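Putative tetR-family transcriptional regulatory protein (PDB 2DG8) probably binds DNA through its helix-turn-helix motif and regulates transcription, as a two-subunit member of the TetR family. Local coordinates at residues 87-90 with 91-95; 25-28 with 29-32; 34-38 with 39-43; 145-148 with 149-153. One frame throughout, in Å; residues are numbered along the deposited sequence.

Interaction 1 (87-90 with 91-95)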
ATOM      1  N   GLU A  87     -14.812 -18.049  -0.515  1.00 38.21           N
ATOM      2  CA  GLU A  87     -14.619 -18.145  -1.961  1.00 39.76           C
ATOM      3  C   GLU A  87     -14.811 -16.758  -2.580  1.00 38.81           C
ATOM      4  O   GLU A  87     -14.131 -16.379  -3.536  1.00 35.56           O
ATOM      5  CB  GLU A  87     -15.651 -19.113  -2.546  1.00 43.29           C
ATOM      6  CG  GLU A  87     -15.224 -19.820  -3.826  1.00 50.29           C
ATOM      7  CD  GLU A  87     -14.193 -20.911  -3.576  1.00 49.72           C
ATOM      8  OE1 GLU A  87     -14.386 -21.712  -2.639  1.00 51.04           O
ATOM      9  OE2 GLU A  87     -13.199 -20.975  -4.323  1.00 51.26           O
ATOM     10  N   ALA A  88     -15.761 -16.015  -2.021  1.00 37.78           N
ATOM     11  CA  ALA A  88     -16.073 -14.675  -2.488  1.00 37.58           C
ATOM     12  C   ALA A  88     -14.890 -13.746  -2.239  1.00 36.14           C
ATOM     13  O   ALA A  88     -14.577 -12.889  -3.069  1.00 35.81           O
ATOM     14  CB  ALA A  88     -17.321 -14.146  -1.760  1.00 37.44           C
ATOM     15  N   VAL A  89     -14.244 -13.916  -1.089  1.00 34.47           N
ATOM     16  CA  VAL A  89     -13.106 -13.088  -0.725  1.00 32.77           C
ATOM     17  C   VAL A  89     -11.936 -13.332  -1.667  1.00 33.11           C
ATOM     18  O   VAL A  89     -11.207 -12.403  -2.003  1.00 32.68           O
ATOM     19  CB  VAL A  89     -12.663 -13.356   0.731  1.00 31.84           C
ATOM     20  CG1 VAL A  89     -11.337 -12.633   1.022  1.00 29.19           C
ATOM     21  CG2 VAL A  89     -13.745 -12.868   1.697  1.00 29.66           C
ATOM     22  N   ALA A  90     -11.757 -14.581  -2.090  1.00 30.40           N
ATOM     23  CA  ALA A  90     -10.670 -14.910  -3.005  1.00 29.28           C
ATOM     24  C   ALA A  90     -10.903 -14.148  -4.295  1.00 29.47           C
ATOM     25  O   ALA A  90      -9.971 -13.591  -4.884  1.00 29.41           O
ATOM     26  CB  ALA A  90     -10.622 -16.428  -3.279  1.00 25.92           C
ATOM     27  N   ASP A  91     -12.159 -14.130  -4.729  1.00 32.15           N
ATOM     28  CA  ASP A  91     -12.539 -13.431  -5.949  1.00 35.58           C
ATOM     29  C   ASP A  91     -12.244 -11.950  -5.794  1.00 34.13           C
ATOM     30  O   ASP A  91     -11.752 -11.295  -6.715  1.00 34.98           O
ATOM     31  CB  ASP A  91     -14.040 -13.618  -6.223  1.00 37.13           C
ATOM     32  CG  ASP A  91     -14.392 -15.039  -6.586  1.00 37.55           C
ATOM     33  OD1 ASP A  91     -15.592 -15.382  -6.552  1.00 39.18           O
ATOM     34  OD2 ASP A  91     -13.472 -15.812  -6.914  1.00 38.68           O
ATOM     35  N   LEU A  92     -12.563 -11.429  -4.618  1.00 33.66           N
ATOM     36  CA  LEU A  92     -12.358 -10.019  -4.319  1.00 34.23           C
ATOM     37  C   LEU A  92     -10.871  -9.681  -4.437  1.00 33.27           C
ATOM     38  O   LEU A  92     -10.500  -8.700  -5.070  1.00 34.19           O
ATOM     39  CB  LEU A  92     -12.827  -9.721  -2.899  1.00 34.82           C
ATOM     40  CG  LEU A  92     -13.522  -8.412  -2.528  1.00 39.36           C
ATOM     41  CD1 LEU A  92     -13.455  -8.265  -1.013  1.00 38.57           C
ATOM     42  CD2 LEU A  92     -12.872  -7.221  -3.199  1.00 38.99           C
ATOM     43  N   VAL A  93     -10.031 -10.496  -3.807  1.00 31.34           N
ATOM     44  CA  VAL A  93      -8.594 -10.276  -3.826  1.00 31.95           C
ATOM     45  C   VAL A  93      -8.025 -10.247  -5.235  1.00 33.02           C
ATOM     46  O   VAL A  93      -7.241  -9.360  -5.566  1.00 30.45           O
ATOM     47  CB  VAL A  93      -7.847 -11.361  -3.022  1.00 30.25           C
ATOM     48  CG1 VAL A  93      -6.362 -11.345  -3.379  1.00 25.92           C
ATOM     49  CG2 VAL A  93      -8.028 -11.111  -1.528  1.00 29.24           C
ATOM     50  N   HIS A  94      -8.405 -11.218  -6.065  1.00 32.50           N
ATOM     51  CA  HIS A  94      -7.877 -11.242  -7.422  1.00 32.82           C
ATOM     52  C   HIS A  94      -8.406 -10.097  -8.285  1.00 33.16           C
ATOM     53  O   HIS A  94      -7.664  -9.497  -9.065  1.00 31.24           O
ATOM     54  CB  HIS A  94      -8.136 -12.610  -8.062  1.00 32.29           C
ATOM     55  CG  HIS A  94      -7.233 -13.685  -7.531  1.00 34.46           C
ATOM     56  ND1 HIS A  94      -6.463 -14.481  -8.352  1.00 35.21           N
ATOM     57  CD2 HIS A  94      -6.917 -14.041  -6.264  1.00 32.63           C
ATOM     58  CE1 HIS A  94      -5.707 -15.272  -7.614  1.00 32.50           C
ATOM     59  NE2 HIS A  94      -5.962 -15.026  -6.342  1.00 32.67           N
ATOM     60  N   GLU A  95      -9.675  -9.764  -8.126  1.00 33.64           N
ATOM     61  CA  GLU A  95     -10.227  -8.664  -8.903  1.00 36.26           C
ATOM     62  C   GLU A  95      -9.539  -7.337  -8.533  1.00 34.03           C
ATOM     63  O   GLU A  95      -9.143  -6.574  -9.404  1.00 31.97           O
ATOM     64  CB  GLU A  95     -11.735  -8.551  -8.672  1.00 36.99           C
ATOM     65  CG  GLU A  95     -12.377  -7.430  -9.474  1.00 44.34           C
ATOM     66  CD  GLU A  95     -13.885  -7.361  -9.302  1.00 45.53           C
ATOM     67  OE1 GLU A  95     -14.534  -8.433  -9.284  1.00 49.55           O
ATOM     68  OE2 GLU A  95     -14.417  -6.235  -9.204  1.00 43.70           O
TER
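Val-89 and Val-93 stand one turn apart on helix 82-98 and make the apolar part of this local contact. Val-89 CG1 lies 4.4 Å from Val-93 CG2, a loose touch. Val-93 has CG1 anti to its own backbone N (chi1 164°). This sets CG2 beside that N and back over the preceding turn, 3.5 Å from Val-89 O.

The backbone bonds are those of a regular alpha helix. Asp-91 N gives to Glu-87 O at 3.2 Å and Leu-92 N to Ala-88 O at 2.9 Å. Val-93 N reaches Val-89 O at 2.9 Å, and His-94 N reaches Ala-90 O at 3.1 Å. The last two are the straighter ones.

Two polar side chains fold back on the turn before. Asp-91 CG comes within 3.3 Å of Glu-87 O, but no bond forms, since the carbonyl and both carboxylate oxygens are acceptors. Ala-90 O lies 3.4 Å from His-94 CD2, oblique to the imidazole ring.

The carboxylates of Glu-87 and Asp-91 do not touch. Arg-167 forms a salt bridge to each and probably offsets their shared negative charge, and His-94 NE2 is hydrogen-bonded to Thr-170 OG1.

The turn sits in the C-terminal TetR-like domain, among three helices. Leu-92 packs on Phe-72 and Leu-76 of helix 53-77, Val-89 on Ile-151 and Val-93 on Leu-154 of helix 141-159, and Ala-90 meets Leu-171 of helix 167-177.

Interaction 2 (25-28 with 29-32)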
ATOM      1  N   GLU A  25      -1.957  11.631 -13.572  1.00 41.61           N
ATOM      2  CA  GLU A  25      -0.767  12.462 -13.367  1.00 40.09           C
ATOM      3  C   GLU A  25      -0.193  12.507 -11.960  1.00 39.34           C
ATOM      4  O   GLU A  25       0.902  13.036 -11.758  1.00 37.43           O
ATOM      5  CB  GLU A  25      -1.066  13.897 -13.821  1.00 40.58           C
ATOM      6  CG  GLU A  25      -1.425  14.024 -15.306  1.00 40.84           C
ATOM      7  CD  GLU A  25      -1.850  15.432 -15.694  1.00 41.39           C
ATOM      8  OE1 GLU A  25      -1.154  16.392 -15.307  1.00 43.48           O
ATOM      9  OE2 GLU A  25      -2.877  15.579 -16.390  1.00 42.58           O
ATOM     10  N   GLY A  26      -0.930  11.978 -10.987  1.00 36.66           N
ATOM     11  CA  GLY A  26      -0.445  11.988  -9.621  1.00 35.47           C
ATOM     12  C   GLY A  26      -1.021  13.119  -8.790  1.00 36.79           C
ATOM     13  O   GLY A  26      -1.497  14.126  -9.324  1.00 37.75           O
ATOM     14  N   ILE A  27      -0.960  12.950  -7.474  1.00 34.75           N
ATOM     15  CA  ILE A  27      -1.480  13.921  -6.527  1.00 35.49           C
ATOM     16  C   ILE A  27      -0.884  15.336  -6.648  1.00 36.13           C
ATOM     17  O   ILE A  27      -1.613  16.320  -6.555  1.00 35.21           O
ATOM     18  CB  ILE A  27      -1.291  13.409  -5.080  1.00 35.39           C
ATOM     19  CG1 ILE A  27      -2.083  14.275  -4.104  1.00 39.17           C
ATOM     20  CG2 ILE A  27       0.188  13.399  -4.709  1.00 34.26           C
ATOM     21  CD1 ILE A  27      -3.581  14.110  -4.233  1.00 41.57           C
ATOM     22  N   ALA A  28       0.422  15.441  -6.868  1.00 34.93           N
ATOM     23  CA  ALA A  28       1.061  16.756  -6.965  1.00 37.52           C
ATOM     24  C   ALA A  28       0.553  17.615  -8.131  1.00 37.74           C
ATOM     25  O   ALA A  28       0.674  18.835  -8.101  1.00 38.06           O
ATOM     26  CB  ALA A  28       2.579  16.600  -7.052  1.00 34.68           C
ATOM     27  N   ARG A  29      -0.019  16.976  -9.148  1.00 36.93           N
ATOM     28  CA  ARG A  29      -0.533  17.692 -10.307  1.00 36.82           C
ATOM     29  C   ARG A  29      -1.954  18.208 -10.111  1.00 37.83           C
ATOM     30  O   ARG A  29      -2.546  18.771 -11.036  1.00 39.22           O
ATOM     31  CB  ARG A  29      -0.484  16.787 -11.539  1.00 37.68           C
ATOM     32  CG  ARG A  29       0.917  16.554 -12.071  1.00 39.65           C
ATOM     33  CD  ARG A  29       1.391  17.739 -12.904  1.00 43.56           C
ATOM     34  NE  ARG A  29       0.679  17.813 -14.179  1.00 46.43           N
ATOM     35  CZ  ARG A  29       0.933  18.706 -15.132  1.00 48.98           C
ATOM     36  NH1 ARG A  29       0.232  18.695 -16.260  1.00 45.71           N
ATOM     37  NH2 ARG A  29       1.889  19.612 -14.956  1.00 49.25           N
ATOM     38  N   VAL A  30      -2.508  18.010  -8.919  1.00 36.40           N
ATOM     39  CA  VAL A  30      -3.861  18.479  -8.653  1.00 38.22           C
ATOM     40  C   VAL A  30      -3.927  20.002  -8.630  1.00 39.04           C
ATOM     41  O   VAL A  30      -3.199  20.651  -7.884  1.00 39.12           O
ATOM     42  CB  VAL A  30      -4.401  17.960  -7.292  1.00 39.70           C
ATOM     43  CG1 VAL A  30      -5.691  18.704  -6.925  1.00 40.50           C
ATOM     44  CG2 VAL A  30      -4.671  16.457  -7.367  1.00 36.17           C
ATOM     45  N   SER A  31      -4.789  20.573  -9.462  1.00 40.64           N
ATOM     46  CA  SER A  31      -4.961  22.019  -9.482  1.00 40.75           C
ATOM     47  C   SER A  31      -6.338  22.338 -10.016  1.00 40.68           C
ATOM     48  O   SER A  31      -6.905  21.578 -10.804  1.00 41.49           O
ATOM     49  CB  SER A  31      -3.895  22.711 -10.344  1.00 40.81           C
ATOM     50  OG  SER A  31      -4.204  22.643 -11.726  1.00 40.61           O
ATOM     51  N   HIS A  32      -6.871  23.464  -9.564  1.00 41.39           N
ATOM     52  CA  HIS A  32      -8.184  23.933  -9.972  1.00 42.08           C
ATOM     53  C   HIS A  32      -8.339  24.055 -11.479  1.00 40.96           C
ATOM     54  O   HIS A  32      -9.350  23.638 -12.040  1.00 42.01           O
ATOM     55  CB  HIS A  32      -8.463  25.279  -9.306  1.00 43.52           C
ATOM     56  CG  HIS A  32      -8.905  25.160  -7.886  1.00 44.99           C
ATOM     57  ND1 HIS A  32      -8.543  26.065  -6.912  1.00 50.21           N
ATOM     58  CD2 HIS A  32      -9.684  24.237  -7.273  1.00 46.81           C
ATOM     59  CE1 HIS A  32      -9.078  25.703  -5.759  1.00 50.39           C
ATOM     60  NE2 HIS A  32      -9.775  24.599  -5.951  1.00 48.34           N
TER
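The link between helix 10-25 and helix 32-39, in the N-terminal DNA-binding region, contains a short 3-10 turn, and Glu-25 holds Arg-29 across it. Arg-29 grips the carboxylate side-on, with two nitrogens, NE and NH1, on one oxygen. Its NE meets Glu-25 OE1 at 2.6 Å, almost in line with the C-O bond. Its NH1 meets the same OE1 at 2.9 Å on the syn side, but well out of the carboxylate plane. OE1 lies almost in the guanidinium plane, while the two flat groups are turned 42° apart. Arg-29 bends at chi2 (-80°) and chi3 (-71°), which curls its end back to Glu-25.

Gly-26 is the first residue to leave the helix, with a positive phi. Its O takes a bond from Arg-29 N at 3.2 Å. Ile-27 O takes one from Val-30 N at 3.0 Å. Ile-27 CD1 touches Val-30 CG2 at 4.1 Å.

Glu-25 OE2 has a second salt bridge, to Arg-38. With an alanine here in place of Glu-25, both arginines would probably lose this carboxylate, and the Arg-29 guanidinium would be free to turn.

Val-30 packs on Leu-21 and Ile-22 of helix 10-25 and on Ile-53 of helix 53-77. Ser-31 OG caps helix 32-39 through Arg-34 N.

Interaction 3 (34-38 with 39-43)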
ATOM      1  N   ARG A  34      -6.529  22.562 -14.015  1.00 40.64           N
ATOM      2  CA  ARG A  34      -6.464  21.275 -14.696  1.00 40.64           C
ATOM      3  C   ARG A  34      -7.753  20.477 -14.531  1.00 42.15           C
ATOM      4  O   ARG A  34      -8.225  19.831 -15.471  1.00 42.92           O
ATOM      5  CB  ARG A  34      -5.293  20.449 -14.163  1.00 42.46           C
ATOM      6  CG  ARG A  34      -3.928  21.089 -14.328  1.00 44.28           C
ATOM      7  CD  ARG A  34      -2.823  20.036 -14.257  1.00 46.54           C
ATOM      8  NE  ARG A  34      -1.508  20.642 -14.418  1.00 47.13           N
ATOM      9  CZ  ARG A  34      -0.847  21.266 -13.450  1.00 49.73           C
ATOM     10  NH1 ARG A  34      -1.365  21.359 -12.234  1.00 47.16           N
ATOM     11  NH2 ARG A  34       0.325  21.835 -13.711  1.00 51.42           N
ATOM     12  N   ILE A  35      -8.324  20.525 -13.331  1.00 41.45           N
ATOM     13  CA  ILE A  35      -9.549  19.792 -13.047  1.00 39.08           C
ATOM     14  C   ILE A  35     -10.742  20.383 -13.776  1.00 40.03           C
ATOM     15  O   ILE A  35     -11.536  19.650 -14.372  1.00 40.71           O
ATOM     16  CB  ILE A  35      -9.820  19.750 -11.521  1.00 38.62           C
ATOM     17  CG1 ILE A  35      -8.724  18.921 -10.840  1.00 37.03           C
ATOM     18  CG2 ILE A  35     -11.202  19.162 -11.238  1.00 34.43           C
ATOM     19  CD1 ILE A  35      -8.717  19.017  -9.335  1.00 39.99           C
ATOM     20  N   ALA A  36     -10.871  21.706 -13.741  1.00 40.70           N
ATOM     21  CA  ALA A  36     -11.984  22.358 -14.423  1.00 40.73           C
ATOM     22  C   ALA A  36     -11.997  21.946 -15.894  1.00 40.01           C
ATOM     23  O   ALA A  36     -13.048  21.615 -16.446  1.00 40.42           O
ATOM     24  CB  ALA A  36     -11.872  23.883 -14.296  1.00 41.27           C
ATOM     25  N   GLN A  37     -10.826  21.957 -16.523  1.00 41.46           N
ATOM     26  CA  GLN A  37     -10.716  21.566 -17.926  1.00 43.32           C
ATOM     27  C   GLN A  37     -11.189  20.133 -18.173  1.00 43.76           C
ATOM     28  O   GLN A  37     -11.931  19.870 -19.128  1.00 42.03           O
ATOM     29  CB  GLN A  37      -9.271  21.703 -18.405  1.00 46.73           C
ATOM     30  CG  GLN A  37      -9.050  21.243 -19.848  1.00 49.44           C
ATOM     31  CD  GLN A  37      -9.954  21.964 -20.841  1.00 51.85           C
ATOM     32  OE1 GLN A  37     -10.098  23.186 -20.791  1.00 54.13           O
ATOM     33  NE2 GLN A  37     -10.553  21.209 -21.756  1.00 52.60           N
ATOM     34  N   ARG A  38     -10.757  19.206 -17.320  1.00 42.58           N
ATOM     35  CA  ARG A  38     -11.151  17.808 -17.468  1.00 42.38           C
ATOM     36  C   ARG A  38     -12.650  17.617 -17.214  1.00 43.10           C
ATOM     37  O   ARG A  38     -13.301  16.800 -17.859  1.00 43.32           O
ATOM     38  CB  ARG A  38     -10.363  16.925 -16.498  1.00 41.49           C
ATOM     39  CG  ARG A  38      -8.902  16.737 -16.839  1.00 41.44           C
ATOM     40  CD  ARG A  38      -8.200  15.990 -15.714  1.00 41.60           C
ATOM     41  NE  ARG A  38      -6.844  15.580 -16.069  1.00 44.36           N
ATOM     42  CZ  ARG A  38      -6.515  14.360 -16.486  1.00 43.23           C
ATOM     43  NH1 ARG A  38      -7.448  13.422 -16.600  1.00 41.36           N
ATOM     44  NH2 ARG A  38      -5.253  14.077 -16.786  1.00 41.82           N
ATOM     45  N   ALA A  39     -13.189  18.364 -16.259  1.00 43.27           N
ATOM     46  CA  ALA A  39     -14.606  18.266 -15.936  1.00 42.10           C
ATOM     47  C   ALA A  39     -15.423  19.061 -16.943  1.00 43.20           C
ATOM     48  O   ALA A  39     -16.654  18.969 -16.974  1.00 43.74           O
ATOM     49  CB  ALA A  39     -14.858  18.799 -14.527  1.00 41.91           C
ATOM     50  N   GLY A  40     -14.738  19.841 -17.771  1.00 42.60           N
ATOM     51  CA  GLY A  40     -15.446  20.645 -18.749  1.00 43.46           C
ATOM     52  C   GLY A  40     -16.420  21.575 -18.054  1.00 42.76           C
ATOM     53  O   GLY A  40     -17.617  21.564 -18.337  1.00 44.29           O
ATOM     54  N   VAL A  41     -15.904  22.360 -17.112  1.00 42.49           N
ATOM     55  CA  VAL A  41     -16.707  23.320 -16.363  1.00 41.12           C
ATOM     56  C   VAL A  41     -15.862  24.572 -16.189  1.00 40.62           C
ATOM     57  O   VAL A  41     -14.637  24.497 -16.120  1.00 41.62           O
ATOM     58  CB  VAL A  41     -17.097  22.784 -14.951  1.00 43.42           C
ATOM     59  CG1 VAL A  41     -17.705  21.401 -15.069  1.00 43.41           C
ATOM     60  CG2 VAL A  41     -15.871  22.753 -14.031  1.00 42.37           C
ATOM     61  N   PRO A  42     -16.499  25.748 -16.131  1.00 42.05           N
ATOM     62  CA  PRO A  42     -15.688  26.956 -15.959  1.00 39.97           C
ATOM     63  C   PRO A  42     -14.855  26.922 -14.674  1.00 40.19           C
ATOM     64  O   PRO A  42     -15.269  26.342 -13.661  1.00 39.50           O
ATOM     65  CB  PRO A  42     -16.726  28.082 -15.978  1.00 41.86           C
ATOM     66  CG  PRO A  42     -18.003  27.409 -15.549  1.00 44.02           C
ATOM     67  CD  PRO A  42     -17.932  26.073 -16.246  1.00 41.37           C
ATOM     68  N   LEU A  43     -13.675  27.535 -14.733  1.00 39.37           N
ATOM     69  CA  LEU A  43     -12.754  27.589 -13.601  1.00 40.61           C
ATOM     70  C   LEU A  43     -13.442  28.019 -12.304  1.00 40.34           C
ATOM     71  O   LEU A  43     -13.170  27.473 -11.230  1.00 40.14           O
ATOM     72  CB  LEU A  43     -11.599  28.547 -13.918  1.00 39.09           C
ATOM     73  CG  LEU A  43     -10.541  28.781 -12.832  1.00 41.82           C
ATOM     74  CD1 LEU A  43      -9.739  27.501 -12.584  1.00 41.40           C
ATOM     75  CD2 LEU A  43      -9.601  29.902 -13.281  1.00 40.76           C
TER
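The flat groups that meet here are backbone carbonyls, those of Ile-35, Ala-36 and Gln-37, at the end of helix 32-39. The Ile-35 carbonyl is approached end-on: Ala-39 N points at Ile-35 O, 2.8 Å away, nearly along the C=O axis. The Ala-36 carbonyl is met from a tilt. Val-41 N reaches Ala-36 O at 3.0 Å, somewhat off the carbonyl plane, and the N-H...O angle is close to straight, 165°. Gly-40 N gives a weak bond to Gln-37 O at 3.1 Å.

The bonds from Val-41 and Gly-40 form a Schellman motif. Gly-40 is its C-prime residue, and its positive phi (58°) turns the chain out of the helix. The turn leads on to helix 44-49, so it is the turn of the helix-turn-helix. In TetR relatives the second of these helices reads the DNA.

The side chains close over the turn. Ala-36 CB lies 3.4 Å from Val-41 O and 3.9 Å from Leu-43 CA. With chi1 at -51°, Val-41 CG2 lies between its own backbone N and carbonyl carbon, which brings it to 4.2 Å from Ala-36 CB. Ile-35, Ala-36 and Val-41 all touch Met-46 of helix 44-49. On helix 10-25, Ile-35 packs against Thr-18 and Val-41 against Arg-10 and Arg-13.

Interaction 4 (145-148 with 149-153)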
ATOM      1  N   ARG A 145     -11.487  -8.442  11.191  1.00 35.66           N
ATOM      2  CA  ARG A 145     -10.409  -7.464  11.225  1.00 34.93           C
ATOM      3  C   ARG A 145      -9.117  -8.097  10.711  1.00 35.66           C
ATOM      4  O   ARG A 145      -8.393  -7.490   9.915  1.00 34.89           O
ATOM      5  CB  ARG A 145     -10.198  -6.938  12.647  1.00 34.30           C
ATOM      6  CG  ARG A 145      -9.149  -5.834  12.732  1.00 36.40           C
ATOM      7  CD  ARG A 145      -9.080  -5.216  14.124  1.00 36.83           C
ATOM      8  NE  ARG A 145     -10.200  -4.322  14.408  1.00 39.00           N
ATOM      9  CZ  ARG A 145     -10.173  -2.998  14.237  1.00 40.19           C
ATOM     10  NH1 ARG A 145      -9.079  -2.400  13.776  1.00 32.71           N
ATOM     11  NH2 ARG A 145     -11.237  -2.267  14.545  1.00 37.82           N
ATOM     12  N   GLN A 146      -8.823  -9.311  11.174  1.00 32.50           N
ATOM     13  CA  GLN A 146      -7.625 -10.014  10.724  1.00 32.06           C
ATOM     14  C   GLN A 146      -7.726 -10.268   9.212  1.00 31.84           C
ATOM     15  O   GLN A 146      -6.748 -10.119   8.473  1.00 29.40           O
ATOM     16  CB  GLN A 146      -7.476 -11.351  11.465  1.00 30.65           C
ATOM     17  CG  GLN A 146      -7.455 -11.221  12.985  1.00 30.61           C
ATOM     18  CD  GLN A 146      -7.459 -12.566  13.700  1.00 33.64           C
ATOM     19  OE1 GLN A 146      -7.993 -12.686  14.805  1.00 37.36           O
ATOM     20  NE2 GLN A 146      -6.854 -13.579  13.084  1.00 24.59           N
ATOM     21  N   LEU A 147      -8.922 -10.637   8.764  1.00 30.61           N
ATOM     22  CA  LEU A 147      -9.160 -10.919   7.354  1.00 32.67           C
ATOM     23  C   LEU A 147      -8.981  -9.688   6.467  1.00 31.85           C
ATOM     24  O   LEU A 147      -8.426  -9.786   5.369  1.00 30.69           O
ATOM     25  CB  LEU A 147     -10.567 -11.504   7.168  1.00 31.26           C
ATOM     26  CG  LEU A 147     -10.966 -11.907   5.751  1.00 34.29           C
ATOM     27  CD1 LEU A 147      -9.860 -12.762   5.107  1.00 33.29           C
ATOM     28  CD2 LEU A 147     -12.293 -12.665   5.808  1.00 35.81           C
ATOM     29  N   ASP A 148      -9.438  -8.531   6.941  1.00 30.48           N
ATOM     30  CA  ASP A 148      -9.303  -7.296   6.164  1.00 29.33           C
ATOM     31  C   ASP A 148      -7.827  -6.985   5.935  1.00 31.32           C
ATOM     32  O   ASP A 148      -7.447  -6.514   4.864  1.00 33.85           O
ATOM     33  CB  ASP A 148      -9.957  -6.109   6.882  1.00 31.09           C
ATOM     34  CG  ASP A 148     -10.232  -4.934   5.937  1.00 35.30           C
ATOM     35  OD1 ASP A 148     -10.208  -3.766   6.392  1.00 35.42           O
ATOM     36  OD2 ASP A 148     -10.484  -5.181   4.735  1.00 32.67           O
ATOM     37  N   ALA A 149      -6.991  -7.237   6.941  1.00 30.17           N
ATOM     38  CA  ALA A 149      -5.562  -6.988   6.795  1.00 30.37           C
ATOM     39  C   ALA A 149      -4.944  -7.985   5.813  1.00 31.20           C
ATOM     40  O   ALA A 149      -4.000  -7.650   5.091  1.00 30.61           O
ATOM     41  CB  ALA A 149      -4.860  -7.087   8.148  1.00 28.49           C
ATOM     42  N   LEU A 150      -5.466  -9.213   5.797  1.00 31.18           N
ATOM     43  CA  LEU A 150      -4.948 -10.233   4.884  1.00 31.79           C
ATOM     44  C   LEU A 150      -5.314  -9.843   3.457  1.00 31.36           C
ATOM     45  O   LEU A 150      -4.471  -9.877   2.556  1.00 34.33           O
ATOM     46  CB  LEU A 150      -5.531 -11.619   5.206  1.00 30.40           C
ATOM     47  CG  LEU A 150      -5.097 -12.771   4.289  1.00 30.51           C
ATOM     48  CD1 LEU A 150      -3.580 -12.953   4.386  1.00 31.12           C
ATOM     49  CD2 LEU A 150      -5.812 -14.067   4.685  1.00 30.84           C
ATOM     50  N   ILE A 151      -6.578  -9.480   3.257  1.00 31.15           N
ATOM     51  CA  ILE A 151      -7.060  -9.076   1.940  1.00 31.09           C
ATOM     52  C   ILE A 151      -6.185  -7.939   1.413  1.00 32.17           C
ATOM     53  O   ILE A 151      -5.784  -7.928   0.239  1.00 31.83           O
ATOM     54  CB  ILE A 151      -8.546  -8.611   2.010  1.00 31.54           C
ATOM     55  CG1 ILE A 151      -9.450  -9.819   2.253  1.00 29.26           C
ATOM     56  CG2 ILE A 151      -8.948  -7.881   0.729  1.00 30.31           C
ATOM     57  CD1 ILE A 151     -10.908  -9.472   2.441  1.00 29.93           C
ATOM     58  N   GLU A 152      -5.884  -6.995   2.297  1.00 29.58           N
ATOM     59  CA  GLU A 152      -5.056  -5.849   1.944  1.00 32.18           C
ATOM     60  C   GLU A 152      -3.691  -6.323   1.446  1.00 29.53           C
ATOM     61  O   GLU A 152      -3.232  -5.919   0.381  1.00 28.95           O
ATOM     62  CB  GLU A 152      -4.866  -4.951   3.169  1.00 32.75           C
ATOM     63  CG  GLU A 152      -4.181  -3.640   2.880  1.00 36.74           C
ATOM     64  CD  GLU A 152      -5.125  -2.631   2.254  1.00 39.80           C
ATOM     65  OE1 GLU A 152      -6.170  -2.329   2.876  1.00 40.61           O
ATOM     66  OE2 GLU A 152      -4.824  -2.143   1.145  1.00 40.10           O
ATOM     67  N   GLY A 153      -3.056  -7.186   2.233  1.00 28.05           N
ATOM     68  CA  GLY A 153      -1.744  -7.701   1.888  1.00 27.57           C
ATOM     69  C   GLY A 153      -1.674  -8.607   0.668  1.00 28.30           C
ATOM     70  O   GLY A 153      -0.736  -8.499  -0.122  1.00 27.37           O
TER
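Leu-147 and Ile-151 pack one turn apart on helix 141-159, in a buried local contact within the C-terminal TetR-like domain. The two side chains pass at a slant. Leu-147 CG is 4.1 Å from Ile-151 CD1, and Leu-147 CD1 is 4.1 Å from Ile-151 CG1. With chi1 at -71°, Ile-151 holds CG1 beside its own backbone N, which lays that carbon 3.3 Å from Leu-147 O. Leu-147 CD1 also touches Leu-150 CD2 at 4.3 Å. A valine at Ile-151 would lose CD1, which is likely to open a gap beside Leu-147.

Ala-149 packs on Leu-154 of the second subunit, consistent with the helical dimer interface of TetR relatives.

Regular alpha-helical bonds run along the backbone. Ile-151 N meets Leu-147 O at 2.8 Å and nearly straight, with an N-H...O angle of 170°. Glu-152 N bonds Asp-148 O at 3.0 Å.

Leu-147 and Leu-150 lie on Ile-177 of helix 167-177, and Asp-148 packs against Met-128 and Leu-135 of helix 121-135. The Glu-152 carboxylate is tied on both oxygens: OE2 to Tyr-111 OH in its own chain, OE1 to His-157 NE2 of the second subunit.

Interactions 1 and 4 are buried turns of two helices in the C-terminal region. They meet directly, with Val-89 CG1 at 3.5 Å from Ile-151 CD1, so apolar branches join the two helices. Interactions 2 and 3 lie on the other side of the chain's centre, in the DNA-binding region. Interaction 2 is at the surface and ionic, while interaction 3 is partly buried and rests on backbone bonds that end a helix. Val-30 packs on Ile-35, and the Glu-25 to Arg-38 salt bridge also joins the two. Interaction 1 does not touch the second subunit. Interaction 4 faces it with polar and apolar groups, and interaction 2 meets it where Ala-28 packs on Ala-28 of that chain.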